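Local coordinates for protein cellobiose 2-epimerase (Spirochaeta thermophila DSM 6192, PDB 5ZIG) that probably catalyses the reversible epimerization of cellobiose to 4-O-beta-D-glucopyranosyl-D-mannose, at residues A[52-58]-A[102-108]; A[142-146]-A[204-210]; A[161-166]-A[188-194]; A[258-262]-A[277-281]. All blocks are in the same frame, centred on the assembly; numbering follows the deposited sequence.

Interaction 1 (A[52-58]-A[102-108])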
loop_
_atom_site.group_PDB
_atom_site.type_symbol
_atom_site.label_atom_id
_atom_site.label_comp_id
_atom_site.label_asym_id
_atom_site.label_seq_id
_atom_site.Cartn_x
_atom_site.Cartn_y
_atom_site.Cartn_z
ATOM N N THR A 52 -20.353 -7.846 -13.783
ATOM C CA THR A 52 -19.959 -7.398 -15.108
ATOM C C THR A 52 -18.749 -6.480 -15.070
ATOM O O THR A 52 -18.186 -6.171 -16.129
ATOM C CB THR A 52 -21.104 -6.662 -15.808
ATOM O OG1 THR A 52 -21.199 -5.329 -15.289
ATOM C CG2 THR A 52 -22.447 -7.378 -15.607
ATOM N N ALA A 53 -18.336 -6.047 -13.880
ATOM C CA ALA A 53 -17.274 -5.073 -13.783
ATOM C C ALA A 53 -15.939 -5.716 -14.140
ATOM O O ALA A 53 -15.706 -6.893 -13.852
ATOM C CB ALA A 53 -17.195 -4.493 -12.372
ATOM N N PRO A 54 -15.047 -4.965 -14.769
ATOM C CA PRO A 54 -13.689 -5.472 -14.989
ATOM C C PRO A 54 -12.923 -5.596 -13.672
ATOM O O PRO A 54 -13.194 -4.890 -12.695
ATOM C CB PRO A 54 -13.054 -4.415 -15.904
ATOM C CG PRO A 54 -14.179 -3.577 -16.402
ATOM C CD PRO A 54 -15.226 -3.614 -15.318
ATOM N N LYS A 55 -11.949 -6.509 -13.683
ATOM C CA LYS A 55 -11.107 -6.842 -12.544
ATOM C C LYS A 55 -9.700 -6.289 -12.747
ATOM O O LYS A 55 -9.053 -6.558 -13.769
ATOM C CB LYS A 55 -11.093 -8.351 -12.322
ATOM C CG LYS A 55 -12.484 -8.950 -12.479
ATOM C CD LYS A 55 -12.474 -10.468 -12.434
ATOM C CE LYS A 55 -13.849 -11.016 -12.107
ATOM N NZ LYS A 55 -13.951 -12.470 -12.392
ATOM N N GLY A 56 -9.247 -5.495 -11.774
ATOM C CA GLY A 56 -7.987 -4.812 -11.894
ATOM C C GLY A 56 -6.816 -5.665 -11.448
ATOM O O GLY A 56 -6.954 -6.571 -10.624
ATOM N N LEU A 57 -5.653 -5.344 -12.011
ATOM C CA LEU A 57 -4.411 -5.974 -11.591
ATOM C C LEU A 57 -4.113 -5.675 -10.125
ATOM O O LEU A 57 -3.842 -6.592 -9.345
ATOM C CB LEU A 57 -3.269 -5.486 -12.485
ATOM C CG LEU A 57 -1.874 -5.863 -12.018
ATOM C CD1 LEU A 57 -1.737 -7.383 -11.809
ATOM C CD2 LEU A 57 -0.836 -5.312 -13.017
ATOM N N VAL A 58 -4.125 -4.387 -9.754
ATOM C CA VAL A 58 -3.872 -3.957 -8.372
ATOM C C VAL A 58 -4.803 -4.671 -7.399
ATOM O O VAL A 58 -4.359 -5.268 -6.417
ATOM C CB VAL A 58 -4.029 -2.429 -8.247
ATOM C CG1 VAL A 58 -3.662 -1.967 -6.835
ATOM C CG2 VAL A 58 -3.207 -1.702 -9.295
ATOM N N PHE A 102 2.217 -8.245 -16.317
ATOM C CA PHE A 102 0.793 -8.391 -16.055
ATOM C C PHE A 102 0.016 -7.247 -16.691
ATOM O O PHE A 102 0.433 -6.084 -16.616
ATOM C CB PHE A 102 0.523 -8.469 -14.524
ATOM C CG PHE A 102 1.163 -9.673 -13.876
ATOM C CD1 PHE A 102 2.503 -9.652 -13.523
ATOM C CD2 PHE A 102 0.453 -10.837 -13.697
ATOM C CE1 PHE A 102 3.100 -10.759 -12.982
ATOM C CE2 PHE A 102 1.054 -11.945 -13.172
ATOM C CZ PHE A 102 2.382 -11.902 -12.806
ATOM N N PHE A 103 -1.097 -7.596 -17.343
ATOM C CA PHE A 103 -2.031 -6.596 -17.852
ATOM C C PHE A 103 -2.638 -5.762 -16.720
ATOM O O PHE A 103 -2.787 -6.222 -15.587
ATOM C CB PHE A 103 -3.177 -7.267 -18.618
ATOM C CG PHE A 103 -2.746 -8.098 -19.773
ATOM C CD1 PHE A 103 -2.071 -7.526 -20.840
ATOM C CD2 PHE A 103 -3.052 -9.451 -19.821
ATOM C CE1 PHE A 103 -1.688 -8.306 -21.920
ATOM C CE2 PHE A 103 -2.671 -10.231 -20.900
ATOM C CZ PHE A 103 -1.993 -9.660 -21.944
ATOM N N TRP A 104 -3.047 -4.538 -17.062
ATOM C CA TRP A 104 -3.650 -3.612 -16.107
ATOM C C TRP A 104 -5.048 -4.066 -15.672
ATOM O O TRP A 104 -5.404 -3.959 -14.488
ATOM C CB TRP A 104 -3.702 -2.211 -16.736
ATOM C CG TRP A 104 -4.335 -1.196 -15.876
ATOM C CD1 TRP A 104 -5.485 -0.516 -16.140
ATOM C CD2 TRP A 104 -3.835 -0.685 -14.638
ATOM N NE1 TRP A 104 -5.758 0.356 -15.117
ATOM C CE2 TRP A 104 -4.760 0.279 -14.188
ATOM C CE3 TRP A 104 -2.711 -0.978 -13.843
ATOM C CZ2 TRP A 104 -4.609 0.961 -12.982
ATOM C CZ3 TRP A 104 -2.551 -0.286 -12.647
ATOM C CH2 TRP A 104 -3.517 0.675 -12.223
ATOM N N SER A 105 -5.844 -4.568 -16.610
ATOM C CA SER A 105 -7.182 -5.009 -16.243
ATOM C C SER A 105 -7.627 -6.041 -17.262
ATOM O O SER A 105 -7.140 -6.067 -18.393
ATOM C CB SER A 105 -8.178 -3.849 -16.198
ATOM O OG SER A 105 -8.193 -3.150 -17.433
ATOM N N VAL A 106 -8.551 -6.897 -16.838
ATOM C CA VAL A 106 -9.182 -7.849 -17.730
ATOM C C VAL A 106 -10.682 -7.808 -17.502
ATOM O O VAL A 106 -11.172 -7.244 -16.523
ATOM C CB VAL A 106 -8.617 -9.281 -17.576
ATOM C CG1 VAL A 106 -7.069 -9.295 -17.680
ATOM C CG2 VAL A 106 -9.067 -9.899 -16.265
ATOM N N HIS A 107 -11.401 -8.436 -18.428
ATOM C CA HIS A 107 -12.837 -8.599 -18.313
ATOM C C HIS A 107 -13.170 -9.624 -17.237
ATOM O O HIS A 107 -12.309 -10.415 -16.842
ATOM C CB HIS A 107 -13.414 -9.045 -19.651
ATOM C CG HIS A 107 -13.348 -7.985 -20.704
ATOM N ND1 HIS A 107 -14.373 -7.090 -20.920
ATOM C CD2 HIS A 107 -12.372 -7.660 -21.587
ATOM C CE1 HIS A 107 -14.040 -6.270 -21.905
ATOM N NE2 HIS A 107 -12.828 -6.591 -22.322
ATOM N N PRO A 108 -14.427 -9.610 -16.722
ATOM C CA PRO A 108 -14.862 -10.658 -15.783
ATOM C C PRO A 108 -14.298 -12.047 -16.078
ATOM O O PRO A 108 -13.709 -12.662 -15.176
ATOM C CB PRO A 108 -16.390 -10.618 -15.919
ATOM C CG PRO A 108 -16.682 -9.123 -16.210
ATOM C CD PRO A 108 -15.427 -8.529 -16.842
HETATM O O HOH W 1 -5.288 -2.351 -11.818
#
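Lys55 and Val106 exchange two backbone bonds, Lys55 N to Val106 O at 3.0 Å and Val106 N to Lys55 O at 3.1 Å, which makes them a hydrogen-bonded antiparallel pair. Gly56 and Ser105 follow as a non-hydrogen-bonded pair. Beyond them Leu57 N donates over 2.8 Å to Trp104 O. The same oxygen accepts a hydrogen bond from a water 3.1 Å away, and this water accepts from Val58 N, so two NH groups in the first turn of helix 57-73 have acceptors. At the far end the extended chain of Lys55 carries NZ to within 2.8 Å of Pro108 O, while Asp35 adds a salt bridge and Gly39 O another bond. Leu57 CD1 meets Phe102 CB at 3.7 Å, the two side chains crossing nearly at right angles. In the (alpha/alpha)6 barrel of this family the pair leads into helix 57-73, with Leu57 and Phe102 resting on Leu90 of helix 77-94. Three of the four direct bonds are main chain to main chain, so the pairing depends little on side-chain identity, with the Lys55 ammonium as a charged anchor.

Interaction 2 (A[142-146]-A[204-210])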
loop_
_atom_site.group_PDB
_atom_site.type_symbol
_atom_site.label_atom_id
_atom_site.label_comp_id
_atom_site.label_asym_id
_atom_site.label_seq_id
_atom_site.Cartn_x
_atom_site.Cartn_y
_atom_site.Cartn_z
ATOM N N LEU A 142 7.151 -17.636 -7.002
ATOM C CA LEU A 142 8.406 -16.903 -6.837
ATOM C C LEU A 142 9.124 -16.730 -8.174
ATOM O O LEU A 142 9.696 -15.669 -8.445
ATOM C CB LEU A 142 9.315 -17.603 -5.817
ATOM C CG LEU A 142 10.507 -16.777 -5.295
ATOM C CD1 LEU A 142 10.033 -15.618 -4.426
ATOM C CD2 LEU A 142 11.482 -17.651 -4.529
ATOM N N THR A 143 9.091 -17.747 -9.034
ATOM C CA THR A 143 9.700 -17.582 -10.352
ATOM C C THR A 143 9.027 -16.453 -11.129
ATOM O O THR A 143 9.704 -15.642 -11.776
ATOM C CB THR A 143 9.649 -18.902 -11.115
ATOM O OG1 THR A 143 10.466 -19.857 -10.420
ATOM C CG2 THR A 143 10.188 -18.731 -12.527
ATOM N N LEU A 144 7.697 -16.342 -11.016
ATOM C CA LEU A 144 7.001 -15.257 -11.695
ATOM C C LEU A 144 7.355 -13.902 -11.096
ATOM O O LEU A 144 7.504 -12.913 -11.824
ATOM C CB LEU A 144 5.495 -15.497 -11.659
ATOM C CG LEU A 144 5.054 -16.447 -12.775
ATOM C CD1 LEU A 144 3.681 -17.020 -12.493
ATOM C CD2 LEU A 144 5.048 -15.689 -14.084
ATOM N N ALA A 145 7.481 -13.817 -9.778
ATOM C CA ALA A 145 7.912 -12.550 -9.196
ATOM C C ALA A 145 9.292 -12.165 -9.722
ATOM O O ALA A 145 9.567 -10.987 -9.968
ATOM C CB ALA A 145 7.904 -12.641 -7.670
ATOM N N TRP A 146 10.154 -13.158 -9.949
ATOM C CA TRP A 146 11.513 -12.884 -10.419
ATOM C C TRP A 146 11.521 -12.426 -11.869
ATOM O O TRP A 146 12.290 -11.525 -12.240
ATOM C CB TRP A 146 12.376 -14.130 -10.261
ATOM C CG TRP A 146 13.000 -14.271 -8.921
ATOM C CD1 TRP A 146 12.924 -15.355 -8.091
ATOM C CD2 TRP A 146 13.800 -13.300 -8.238
ATOM N NE1 TRP A 146 13.637 -15.121 -6.937
ATOM C CE2 TRP A 146 14.180 -13.865 -7.003
ATOM C CE3 TRP A 146 14.232 -12.007 -8.548
ATOM C CZ2 TRP A 146 14.971 -13.188 -6.097
ATOM C CZ3 TRP A 146 15.019 -11.343 -7.644
ATOM C CH2 TRP A 146 15.378 -11.932 -6.434
ATOM N N LEU A 204 10.343 -8.645 -1.490
ATOM C CA LEU A 204 11.078 -9.633 -2.287
ATOM C C LEU A 204 12.451 -9.896 -1.677
ATOM O O LEU A 204 12.908 -11.044 -1.629
ATOM C CB LEU A 204 11.195 -9.167 -3.749
ATOM C CG LEU A 204 11.891 -10.130 -4.730
ATOM C CD1 LEU A 204 11.146 -11.470 -4.830
ATOM C CD2 LEU A 204 12.118 -9.514 -6.114
ATOM N N PHE A 205 13.096 -8.852 -1.156
ATOM C CA PHE A 205 14.382 -9.031 -0.478
ATOM C C PHE A 205 14.230 -9.781 0.845
ATOM O O PHE A 205 15.066 -10.627 1.183
ATOM C CB PHE A 205 15.049 -7.676 -0.239
ATOM C CG PHE A 205 16.377 -7.766 0.466
ATOM C CD1 PHE A 205 17.505 -8.199 -0.208
ATOM C CD2 PHE A 205 16.490 -7.418 1.808
ATOM C CE1 PHE A 205 18.722 -8.280 0.435
ATOM C CE2 PHE A 205 17.699 -7.495 2.460
ATOM C CZ PHE A 205 18.818 -7.926 1.775
ATOM N N ARG A 206 13.188 -9.464 1.621
ATOM C CA ARG A 206 12.935 -10.228 2.838
ATOM C C ARG A 206 12.744 -11.703 2.522
ATOM O O ARG A 206 13.229 -12.575 3.251
ATOM C CB ARG A 206 11.707 -9.689 3.571
ATOM C CG ARG A 206 11.361 -10.532 4.803
ATOM C CD ARG A 206 10.139 -9.983 5.581
ATOM N NE ARG A 206 10.534 -8.880 6.444
ATOM C CZ ARG A 206 10.326 -7.600 6.172
ATOM N NH1 ARG A 206 9.703 -7.251 5.051
ATOM N NH2 ARG A 206 10.733 -6.671 7.031
ATOM N N THR A 207 12.039 -12.004 1.431
ATOM C CA THR A 207 11.719 -13.381 1.070
ATOM C C THR A 207 12.946 -14.133 0.544
ATOM O O THR A 207 13.065 -15.343 0.762
ATOM C CB THR A 207 10.588 -13.376 0.017
ATOM O OG1 THR A 207 9.512 -12.511 0.446
ATOM C CG2 THR A 207 10.049 -14.787 -0.275
ATOM N N THR A 208 13.881 -13.447 -0.128
ATOM C CA THR A 208 14.963 -14.128 -0.840
ATOM C C THR A 208 16.377 -13.689 -0.468
ATOM O O THR A 208 17.315 -14.448 -0.729
ATOM C CB THR A 208 14.818 -13.942 -2.364
ATOM O OG1 THR A 208 15.037 -12.563 -2.690
ATOM C CG2 THR A 208 13.447 -14.369 -2.868
ATOM N N LYS A 209 16.572 -12.489 0.077
ATOM C CA LYS A 209 17.905 -11.982 0.416
ATOM C C LYS A 209 18.815 -11.933 -0.806
ATOM O O LYS A 209 20.043 -12.040 -0.694
ATOM C CB LYS A 209 18.560 -12.809 1.532
ATOM C CG LYS A 209 18.173 -12.383 2.944
ATOM C CD LYS A 209 16.799 -12.906 3.330
ATOM C CE LYS A 209 16.697 -14.417 3.109
ATOM N NZ LYS A 209 15.390 -14.998 3.561
ATOM N N GLU A 210 18.217 -11.787 -1.977
ATOM C CA GLU A 210 19.006 -11.676 -3.187
ATOM C C GLU A 210 19.627 -10.283 -3.217
ATOM O O GLU A 210 18.913 -9.290 -3.036
ATOM C CB GLU A 210 18.134 -11.957 -4.410
ATOM C CG GLU A 210 18.777 -11.682 -5.776
ATOM C CD GLU A 210 20.141 -12.329 -5.946
ATOM O OE1 GLU A 210 20.258 -13.558 -5.715
ATOM O OE2 GLU A 210 21.091 -11.597 -6.310
#
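Trp146 turns CG anti to its carbonyl carbon (chi1 -86°), and Leu204 holds CG anti to the backbone N; together these torsions lay Leu204 CD2 over one face of the indole. That methyl stands 4.1 Å from the centroid of the six-membered ring of Trp146, 26° off the ring normal, which qualifies as a CH-pi contact. Glu210 comes to the ring edge instead, its CB 3.4 Å from Trp146 CH2. Thr208 OG1 approaches Trp146 CZ2 obliquely at 3.5 Å, yet its hydrogen bond goes back to Leu204 O over 2.8 Å. Thr208 N reaches the same oxygen from the opposite face of the carbonyl, so Leu204 O is held twice. Leu142 CD1 packs on Thr208 CG2 at 4.0 Å. The contact joins helix 139-156 to the C-terminal end of helix 191-208 in the (alpha/alpha)6 barrel, with local axes 12.2 Å apart and 133° between their directions. Val213 and, edge-to-face, Phe149 also meet Trp146. With an alanine in place of Trp146, Leu204 CD2 and Glu210 CB would probably lose their ring partner and a gap would open between the helices. No hydrogen bond crosses the interface, which implies that cohesion rests on dispersion and shape.

Interaction 3 (A[161-166]-A[188-194])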
loop_
_atom_site.group_PDB
_atom_site.type_symbol
_atom_site.label_atom_id
_atom_site.label_comp_id
_atom_site.label_asym_id
_atom_site.label_seq_id
_atom_site.Cartn_x
_atom_site.Cartn_y
_atom_site.Cartn_z
ATOM N N HIS A 161 18.758 8.770 -15.900
ATOM C CA HIS A 161 18.398 9.689 -14.832
ATOM C C HIS A 161 17.976 9.009 -13.540
ATOM O O HIS A 161 17.660 9.711 -12.579
ATOM C CB HIS A 161 17.280 10.630 -15.292
ATOM C CG HIS A 161 17.747 11.687 -16.248
ATOM N ND1 HIS A 161 17.549 11.600 -17.613
ATOM C CD2 HIS A 161 18.420 12.843 -16.038
ATOM C CE1 HIS A 161 18.070 12.665 -18.199
ATOM N NE2 HIS A 161 18.603 13.434 -17.264
ATOM N N GLY A 162 17.982 7.682 -13.478
ATOM C CA GLY A 162 17.590 6.969 -12.280
ATOM C C GLY A 162 16.082 6.790 -12.230
ATOM O O GLY A 162 15.336 7.395 -12.990
ATOM N N GLY A 163 15.624 5.934 -11.319
ATOM C CA GLY A 163 14.188 5.735 -11.164
ATOM C C GLY A 163 13.620 4.903 -12.308
ATOM O O GLY A 163 14.358 4.280 -13.074
ATOM N N TYR A 164 12.286 4.909 -12.415
ATOM C CA TYR A 164 11.516 4.037 -13.296
ATOM C C TYR A 164 10.485 4.841 -14.085
ATOM O O TYR A 164 9.824 5.732 -13.541
ATOM C CB TYR A 164 10.762 2.901 -12.523
ATOM C CG TYR A 164 11.669 2.004 -11.695
ATOM C CD1 TYR A 164 11.965 0.710 -12.120
ATOM C CD2 TYR A 164 12.221 2.442 -10.503
ATOM C CE1 TYR A 164 12.800 -0.096 -11.408
ATOM C CE2 TYR A 164 13.058 1.623 -9.762
ATOM C CZ TYR A 164 13.346 0.353 -10.230
ATOM O OH TYR A 164 14.181 -0.492 -9.536
ATOM N N TYR A 165 10.354 4.513 -15.373
ATOM C CA TYR A 165 9.238 5.022 -16.155
ATOM C C TYR A 165 7.923 4.526 -15.565
ATOM O O TYR A 165 7.838 3.425 -15.015
ATOM C CB TYR A 165 9.370 4.581 -17.608
ATOM C CG TYR A 165 10.628 5.128 -18.225
ATOM C CD1 TYR A 165 10.681 6.443 -18.652
ATOM C CD2 TYR A 165 11.789 4.351 -18.323
ATOM C CE1 TYR A 165 11.830 6.967 -19.196
ATOM C CE2 TYR A 165 12.944 4.876 -18.858
ATOM C CZ TYR A 165 12.953 6.187 -19.306
ATOM O OH TYR A 165 14.089 6.745 -19.858
ATOM N N GLU A 166 6.885 5.349 -15.704
ATOM C CA GLU A 166 5.592 5.030 -15.110
ATOM C C GLU A 166 4.992 3.761 -15.701
ATOM O O GLU A 166 4.488 2.899 -14.969
ATOM C CB GLU A 166 4.652 6.217 -15.311
ATOM C CG GLU A 166 3.285 6.076 -14.669
ATOM C CD GLU A 166 3.333 6.137 -13.157
ATOM O OE1 GLU A 166 4.307 6.672 -12.598
ATOM O OE2 GLU A 166 2.376 5.659 -12.531
ATOM N N PRO A 188 6.199 11.847 -16.722
ATOM C CA PRO A 188 6.830 10.547 -16.997
ATOM C C PRO A 188 7.131 9.736 -15.743
ATOM O O PRO A 188 7.269 8.508 -15.847
ATOM C CB PRO A 188 8.122 10.931 -17.747
ATOM C CG PRO A 188 7.921 12.377 -18.185
ATOM C CD PRO A 188 7.081 12.969 -17.085
ATOM N N LYS A 189 7.203 10.369 -14.566
ATOM C CA LYS A 189 7.465 9.653 -13.321
ATOM C C LYS A 189 6.560 10.162 -12.192
ATOM O O LYS A 189 6.188 11.342 -12.154
ATOM C CB LYS A 189 8.944 9.787 -12.933
ATOM C CG LYS A 189 9.896 9.057 -13.871
ATOM C CD LYS A 189 11.330 9.540 -13.727
ATOM C CE LYS A 189 12.248 8.755 -14.684
ATOM N NZ LYS A 189 13.674 9.203 -14.634
ATOM N N THR A 190 6.206 9.257 -11.270
ATOM C CA THR A 190 5.377 9.598 -10.114
ATOM C C THR A 190 5.987 9.013 -8.835
ATOM O O THR A 190 6.565 7.916 -8.857
ATOM C CB THR A 190 3.891 9.101 -10.292
ATOM O OG1 THR A 190 3.829 7.669 -10.250
ATOM C CG2 THR A 190 3.274 9.591 -11.612
ATOM N N MET A 191 5.876 9.765 -7.722
ATOM C CA MET A 191 6.264 9.238 -6.409
ATOM C C MET A 191 5.488 7.971 -6.103
ATOM O O MET A 191 6.041 6.993 -5.590
ATOM C CB MET A 191 6.037 10.322 -5.339
ATOM C CG MET A 191 5.839 9.946 -3.830
ATOM S SD MET A 191 4.338 9.052 -3.379
ATOM C CE MET A 191 3.147 10.396 -3.605
ATOM N N ASN A 192 4.218 7.956 -6.492
ATOM C CA ASN A 192 3.334 6.869 -6.117
ATOM C C ASN A 192 3.867 5.535 -6.625
ATOM O O ASN A 192 3.986 4.563 -5.867
ATOM C CB ASN A 192 1.939 7.169 -6.663
ATOM C CG ASN A 192 0.935 6.154 -6.237
ATOM O OD1 ASN A 192 0.756 5.904 -5.044
ATOM N ND2 ASN A 192 0.274 5.546 -7.208
ATOM N N THR A 193 4.221 5.483 -7.912
ATOM C CA THR A 193 4.773 4.260 -8.478
ATOM C C THR A 193 6.133 3.928 -7.876
ATOM O O THR A 193 6.444 2.755 -7.623
ATOM C CB THR A 193 4.867 4.398 -9.998
ATOM O OG1 THR A 193 3.539 4.377 -10.548
ATOM C CG2 THR A 193 5.664 3.264 -10.577
ATOM N N HIS A 194 6.955 4.939 -7.620
ATOM C CA HIS A 194 8.260 4.658 -7.031
ATOM C C HIS A 194 8.122 4.076 -5.631
ATOM O O HIS A 194 8.856 3.148 -5.267
ATOM C CB HIS A 194 9.124 5.915 -7.038
ATOM C CG HIS A 194 9.767 6.164 -8.365
ATOM N ND1 HIS A 194 9.112 6.801 -9.394
ATOM C CD2 HIS A 194 10.971 5.791 -8.858
ATOM C CE1 HIS A 194 9.904 6.857 -10.448
ATOM N NE2 HIS A 194 11.037 6.247 -10.154
HETATM O O HOH W 2 7.093 6.629 -12.076
#
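The two backbones come nearest at Glu166 and Lys189, CA atoms 5.3 Å apart, and Glu166 N donates to Pro188 O. Glu166, with CG anti to the backbone N (chi1 -176°), aims its carboxylate at two threonines. Thr190 OG1 donates to Glu166 OE1 at 2.6 Å on the syn side, whereas Thr193 OG1 meets Glu166 OE2 at 2.6 Å from above the carboxylate plane. A water 2.8 Å from Glu166 OE1 donates to it and accepts from Thr190 N. Thr190 is the N-cap of helix 191-208 of the (alpha/alpha)6 barrel, its OG1 accepting from Thr193 N at 3.2 Å. One turn in, His194 works at both ring nitrogens: ND1 donates to Thr190 O over 2.8 Å, and NE2 accepts from Tyr164 N at 2.9 Å, the donor tilted from the ring plane. Gly163 CA lies against this imidazole edge, where a CB would clash with NE2. Lys189 stretches past Tyr164 O to place NZ 3.0 Å from Gly162 O, with Asp158 in a salt bridge and Glu240 O also binding the ammonium.

Interaction 4 (A[258-262]-A[277-281])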
loop_
_atom_site.group_PDB
_atom_site.type_symbol
_atom_site.label_atom_id
_atom_site.label_comp_id
_atom_site.label_asym_id
_atom_site.label_seq_id
_atom_site.Cartn_x
_atom_site.Cartn_y
_atom_site.Cartn_z
ATOM N N THR A 258 7.005 7.116 5.357
ATOM C CA THR A 258 7.909 7.070 6.504
ATOM C C THR A 258 8.106 5.642 6.991
ATOM O O THR A 258 9.240 5.227 7.254
ATOM C CB THR A 258 7.400 7.950 7.644
ATOM O OG1 THR A 258 6.164 7.424 8.119
ATOM C CG2 THR A 258 7.211 9.388 7.172
ATOM N N TRP A 259 7.033 4.850 7.067
ATOM C CA TRP A 259 7.265 3.519 7.586
ATOM C C TRP A 259 7.733 2.543 6.519
ATOM O O TRP A 259 8.562 1.679 6.827
ATOM C CB TRP A 259 6.052 2.994 8.346
ATOM C CG TRP A 259 4.823 2.604 7.602
ATOM C CD1 TRP A 259 3.779 3.419 7.251
ATOM C CD2 TRP A 259 4.441 1.279 7.226
ATOM N NE1 TRP A 259 2.793 2.684 6.650
ATOM C CE2 TRP A 259 3.172 1.364 6.632
ATOM C CE3 TRP A 259 5.050 0.020 7.356
ATOM C CZ2 TRP A 259 2.509 0.246 6.127
ATOM C CZ3 TRP A 259 4.389 -1.084 6.875
ATOM C CH2 TRP A 259 3.130 -0.966 6.256
ATOM N N LEU A 260 7.244 2.653 5.270
ATOM C CA LEU A 260 7.817 1.851 4.182
ATOM C C LEU A 260 9.298 2.161 3.993
ATOM O O LEU A 260 10.105 1.253 3.769
ATOM C CB LEU A 260 7.056 2.066 2.871
ATOM C CG LEU A 260 5.740 1.288 2.806
ATOM C CD1 LEU A 260 4.958 1.646 1.568
ATOM C CD2 LEU A 260 6.026 -0.206 2.879
ATOM N N LEU A 261 9.673 3.438 4.087
ATOM C CA LEU A 261 11.081 3.794 3.984
ATOM C C LEU A 261 11.866 3.171 5.131
ATOM O O LEU A 261 12.952 2.614 4.924
ATOM C CB LEU A 261 11.253 5.308 3.983
ATOM C CG LEU A 261 11.249 6.098 2.670
ATOM C CD1 LEU A 261 10.067 5.785 1.806
ATOM C CD2 LEU A 261 11.279 7.573 3.002
ATOM N N THR A 262 11.318 3.253 6.351
ATOM C CA THR A 262 11.927 2.618 7.514
ATOM C C THR A 262 12.156 1.128 7.285
ATOM O O THR A 262 13.254 0.625 7.534
ATOM C CB THR A 262 11.060 2.845 8.776
ATOM O OG1 THR A 262 11.088 4.235 9.169
ATOM C CG2 THR A 262 11.546 1.967 9.906
ATOM N N PHE A 277 19.120 8.763 8.489
ATOM C CA PHE A 277 17.743 8.394 8.179
ATOM C C PHE A 277 16.767 8.956 9.213
ATOM O O PHE A 277 15.733 9.541 8.859
ATOM C CB PHE A 277 17.601 6.870 8.083
ATOM C CG PHE A 277 16.181 6.435 7.816
ATOM C CD1 PHE A 277 15.642 6.551 6.549
ATOM C CD2 PHE A 277 15.368 5.999 8.848
ATOM C CE1 PHE A 277 14.311 6.203 6.306
ATOM C CE2 PHE A 277 14.047 5.640 8.616
ATOM C CZ PHE A 277 13.516 5.742 7.341
ATOM N N LEU A 278 17.073 8.785 10.502
ATOM C CA LEU A 278 16.245 9.398 11.537
ATOM C C LEU A 278 16.090 10.893 11.299
ATOM O O LEU A 278 14.966 11.409 11.238
ATOM C CB LEU A 278 16.834 9.123 12.925
ATOM C CG LEU A 278 16.886 7.653 13.344
ATOM C CD1 LEU A 278 17.484 7.538 14.727
ATOM C CD2 LEU A 278 15.515 7.006 13.330
ATOM N N SER A 279 17.210 11.605 11.134
ATOM C CA SER A 279 17.137 13.052 10.927
ATOM C C SER A 279 16.324 13.401 9.688
ATOM O O SER A 279 15.585 14.392 9.679
ATOM C CB SER A 279 18.543 13.643 10.816
ATOM O OG SER A 279 19.300 13.299 11.951
ATOM N N TRP A 280 16.443 12.595 8.640
ATOM C CA TRP A 280 15.676 12.824 7.421
ATOM C C TRP A 280 14.180 12.666 7.668
ATOM O O TRP A 280 13.379 13.544 7.324
ATOM C CB TRP A 280 16.144 11.846 6.350
ATOM C CG TRP A 280 15.324 11.812 5.102
ATOM C CD1 TRP A 280 14.596 12.828 4.578
ATOM C CD2 TRP A 280 15.158 10.693 4.215
ATOM N NE1 TRP A 280 13.982 12.419 3.416
ATOM C CE2 TRP A 280 14.320 11.115 3.165
ATOM C CE3 TRP A 280 15.662 9.388 4.190
ATOM C CZ2 TRP A 280 13.959 10.269 2.098
ATOM C CZ3 TRP A 280 15.298 8.544 3.134
ATOM C CH2 TRP A 280 14.459 8.993 2.106
ATOM N N ILE A 281 13.789 11.546 8.268
ATOM C CA ILE A 281 12.384 11.169 8.304
ATOM C C ILE A 281 11.631 11.917 9.402
ATOM O O ILE A 281 10.425 12.155 9.278
ATOM C CB ILE A 281 12.304 9.635 8.453
ATOM C CG1 ILE A 281 12.382 8.982 7.075
ATOM C CG2 ILE A 281 11.051 9.183 9.193
ATOM C CD1 ILE A 281 11.220 9.330 6.173
#
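Thr258 O, which lies near the plane of the Phe277 ring at its edge, is gripped by two donors of Thr262: OG1 at 2.8 Å and N at 3.0 Å, arriving from opposite faces of the carbonyl. Thr262 OG1 in turn sits in plane at the rim of Phe277, 3.3 Å from CE2, and has a further hydrogen bond with Asn327. The phenyl gets there because Phe277 sets CG anti to its backbone N (chi1 178°), sending the ring straight across to helix 251-269. Leu261 CB also touches that edge, 3.9 Å from Phe277 CE1. Farther along the same leucine, CD2 touches two partners, Trp280 CH2 at 3.6 Å and Ile281 CD1 at 3.6 Å. Trp280 NE1 is bonded to Ala229 O. Helices 251-269 and 275-294 follow one another in the chain as an antiparallel helical hairpin of the (alpha/alpha)6 barrel, with local directions 166° apart and axes 11.4 Å from each other. A serine in place of Phe277 is likely to leave Leu261 CB and the Thr262 hydroxyl without their ring neighbour, opening a gap between the helices. With Thr258 O and Thr262 OG1 satisfied by hydrogen bonds, the chemistry implies apolar cohesion across a buried seam.

All four contacts sit within one helical barrel, their centres 16 to 18 Å from that of the chain. Interactions 1, 3 and 4 are buried, while interaction 2 is partly exposed. Chemistry follows position: the helix-helix contacts, interactions 2 and 4, have no hydrogen bonds across them and rely on aromatic and aliphatic packing, whereas interactions 1 and 3, where loops and short strands lead into helices 57-73 and 191-208, are rich in polar bonds. Interactions 2 and 3 share helix 191-208, one near its C-terminal end and the other at its start, with centres 22 Å apart; interaction 3 is nested in the chain loop that interaction 2 closes. Interactions 1 and 4 lie on opposite sides of the chain's centre.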